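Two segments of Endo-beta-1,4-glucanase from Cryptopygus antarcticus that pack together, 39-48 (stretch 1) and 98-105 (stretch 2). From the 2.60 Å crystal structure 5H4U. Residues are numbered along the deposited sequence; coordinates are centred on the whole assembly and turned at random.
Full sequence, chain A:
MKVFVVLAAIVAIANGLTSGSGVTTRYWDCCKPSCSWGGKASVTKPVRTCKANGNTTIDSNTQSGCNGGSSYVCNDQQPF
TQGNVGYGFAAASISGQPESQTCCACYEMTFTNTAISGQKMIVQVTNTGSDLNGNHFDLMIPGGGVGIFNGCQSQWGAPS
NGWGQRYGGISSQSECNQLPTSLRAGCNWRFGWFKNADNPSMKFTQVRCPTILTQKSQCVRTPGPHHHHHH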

# COMPACT_ATOMS: atom_id res chain seq x y z
N GLY A 39 -0.80 10.28 -16.42
CA GLY A 39 0.40 10.29 -17.22
C GLY A 39 1.56 9.48 -16.68
O GLY A 39 2.67 9.61 -17.22
N LYS A 40 1.36 8.66 -15.65
CA LYS A 40 2.46 7.85 -15.14
C LYS A 40 2.52 6.47 -15.77
O LYS A 40 3.58 5.83 -15.75
CB LYS A 40 2.35 7.70 -13.62
CG LYS A 40 2.49 9.01 -12.90
CD LYS A 40 3.87 9.26 -12.39
CE LYS A 40 3.82 10.40 -11.39
NZ LYS A 40 4.56 10.10 -10.12
N ALA A 41 1.41 5.98 -16.29
CA ALA A 41 1.43 4.75 -17.05
C ALA A 41 0.19 4.72 -17.91
O ALA A 41 -0.77 5.45 -17.67
CB ALA A 41 1.49 3.52 -16.14
N SER A 42 0.22 3.85 -18.91
CA SER A 42 -0.96 3.62 -19.72
C SER A 42 -2.01 2.87 -18.90
O SER A 42 -1.87 1.67 -18.65
CB SER A 42 -0.57 2.81 -20.95
OG SER A 42 -1.66 2.71 -21.84
N VAL A 43 -3.05 3.59 -18.48
CA VAL A 43 -4.08 3.03 -17.61
C VAL A 43 -5.45 3.57 -17.98
O VAL A 43 -5.58 4.59 -18.65
CB VAL A 43 -3.84 3.32 -16.11
CG1 VAL A 43 -2.64 2.55 -15.59
CG2 VAL A 43 -3.69 4.81 -15.91
N THR A 44 -6.48 2.88 -17.50
CA THR A 44 -7.85 3.33 -17.69
C THR A 44 -8.09 4.64 -16.97
O THR A 44 -8.67 5.58 -17.53
CB THR A 44 -8.83 2.27 -17.19
OG1 THR A 44 -8.40 1.79 -15.92
CG2 THR A 44 -8.92 1.13 -18.16
N LYS A 45 -7.65 4.72 -15.72
CA LYS A 45 -7.75 5.86 -14.82
C LYS A 45 -6.57 5.78 -13.87
O LYS A 45 -6.10 4.67 -13.58
CB LYS A 45 -9.06 5.80 -14.03
CG LYS A 45 -10.25 6.28 -14.78
CD LYS A 45 -11.52 5.80 -14.14
CE LYS A 45 -11.84 6.54 -12.86
NZ LYS A 45 -12.95 5.85 -12.15
N PRO A 46 -6.08 6.90 -13.35
CA PRO A 46 -5.05 6.82 -12.31
C PRO A 46 -5.66 6.17 -11.08
O PRO A 46 -6.87 6.00 -10.97
CB PRO A 46 -4.68 8.28 -12.05
CG PRO A 46 -5.21 9.04 -13.23
CD PRO A 46 -6.45 8.30 -13.62
N VAL A 47 -4.81 5.80 -10.12
CA VAL A 47 -5.34 5.26 -8.89
C VAL A 47 -6.18 6.31 -8.18
O VAL A 47 -5.77 7.48 -8.05
CB VAL A 47 -4.22 4.75 -7.97
CG1 VAL A 47 -4.82 4.18 -6.67
CG2 VAL A 47 -3.40 3.71 -8.66
N ARG A 48 -7.32 5.89 -7.68
CA ARG A 48 -8.28 6.77 -7.02
C ARG A 48 -7.70 7.37 -5.73
O ARG A 48 -7.11 6.66 -4.92
CB ARG A 48 -9.54 5.96 -6.71
CG ARG A 48 -10.68 6.70 -6.10
CD ARG A 48 -11.65 5.69 -5.56
NE ARG A 48 -12.65 6.36 -4.73
CZ ARG A 48 -12.91 6.09 -3.45
NH1 ARG A 48 -12.27 5.12 -2.80
NH2 ARG A 48 -13.84 6.80 -2.83
N PRO A 98 10.84 1.54 -14.50
CA PRO A 98 10.18 2.84 -14.42
C PRO A 98 8.70 2.69 -14.07
O PRO A 98 8.11 1.61 -14.20
CB PRO A 98 10.36 3.41 -15.83
CG PRO A 98 10.36 2.20 -16.70
CD PRO A 98 10.99 1.08 -15.89
N GLU A 99 8.10 3.80 -13.65
CA GLU A 99 6.70 3.77 -13.23
C GLU A 99 5.78 3.34 -14.38
O GLU A 99 4.72 2.76 -14.14
CB GLU A 99 6.25 5.13 -12.66
CG GLU A 99 6.87 5.46 -11.30
CD GLU A 99 6.14 6.58 -10.50
OE1 GLU A 99 5.77 7.62 -11.07
OE2 GLU A 99 5.94 6.40 -9.28
N SER A 100 6.18 3.60 -15.62
CA SER A 100 5.35 3.12 -16.71
C SER A 100 5.22 1.60 -16.69
O SER A 100 4.22 1.07 -17.17
CB SER A 100 5.94 3.59 -18.04
OG SER A 100 7.29 3.22 -18.15
N GLN A 101 6.16 0.91 -16.06
CA GLN A 101 6.08 -0.54 -15.98
C GLN A 101 5.51 -1.07 -14.68
O GLN A 101 5.06 -2.21 -14.64
CB GLN A 101 7.48 -1.14 -16.17
CG GLN A 101 7.80 -1.66 -17.55
CD GLN A 101 8.87 -2.71 -17.46
OE1 GLN A 101 8.60 -3.87 -17.10
NE2 GLN A 101 10.13 -2.30 -17.74
N THR A 102 5.48 -0.27 -13.61
CA THR A 102 5.04 -0.75 -12.31
C THR A 102 3.72 -0.18 -11.85
O THR A 102 3.01 -0.86 -11.11
CB THR A 102 6.10 -0.47 -11.24
OG1 THR A 102 6.34 0.94 -11.15
CG2 THR A 102 7.40 -1.16 -11.58
N CYS A 103 3.36 1.03 -12.27
CA CYS A 103 2.16 1.67 -11.76
C CYS A 103 0.91 0.88 -12.12
O CYS A 103 0.64 0.61 -13.30
CB CYS A 103 2.07 3.11 -12.26
SG CYS A 103 2.82 4.31 -11.08
N CYS A 104 0.19 0.47 -11.08
CA CYS A 104 -1.03 -0.32 -11.16
C CYS A 104 -0.80 -1.73 -11.69
O CYS A 104 -1.75 -2.40 -12.09
CB CYS A 104 -2.10 0.39 -11.99
SG CYS A 104 -2.33 2.05 -11.36
N ALA A 105 0.44 -2.20 -11.68
CA ALA A 105 0.69 -3.59 -11.94
C ALA A 105 0.44 -4.39 -10.68
O ALA A 105 0.61 -3.89 -9.56
CB ALA A 105 2.12 -3.80 -12.42
O HOH W 1 2.45 1.83 -19.07

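No direct hydrogen bond joins the backbones of these two segments, although they run close enough for the CA atoms of Ala 41 and Ser 100 to lie 4.3 Å apart. Their nearest polar approach, Lys 40 O to Ser 100 N at 3.4 Å, has a poor angle; the same carbonyl oxygen instead receives a CA-H...O contact from Ser 100 CA, also at 3.4 Å. A water supplies the missing link, accepting from Ser 42 N at 3.0 Å and donating to Ser 100 O at 2.7 Å. The example illustrates how an irregular segment can be held against a short helix without the repeating pairing of a sheet.

Ala 41 sits at the closest backbone register, where its CA is 4.3 Å from Ser 100 CA. Its CA-to-CB bond points toward the other segment, with Ala 41 CB 3.8 Å from Ser 100 O and 3.9 Å from Cys 103 CB. Glu 99 O, 3.9 Å from Ala 41 CB, is already engaged inside its own segment, accepting from Cys 103 N at 2.9 Å.

Beyond the helix the contact becomes apolar. A type II turn from Thr 102 to Ala 105, closed by Ala 105 N to Thr 102 O at 3.0 Å, carries Cys 103 and Cys 104 at its centre, and both direct their CA-to-CB bonds toward the other segment. Val 43 CG1 rests 4.2 Å from Cys 104 CB, while Val 47 CG2 comes within 3.3 Å of Cys 104 SG, a tight approach. Both cysteines are covalently bonded elsewhere in the structure.

At the other end, Lys 40 NZ donates to Glu 99 OE1 at 2.9 Å in a salt bridge, the sole direct hydrogen bond across the contact. The oxygen's modelled position is less certain, so that length deserves caution.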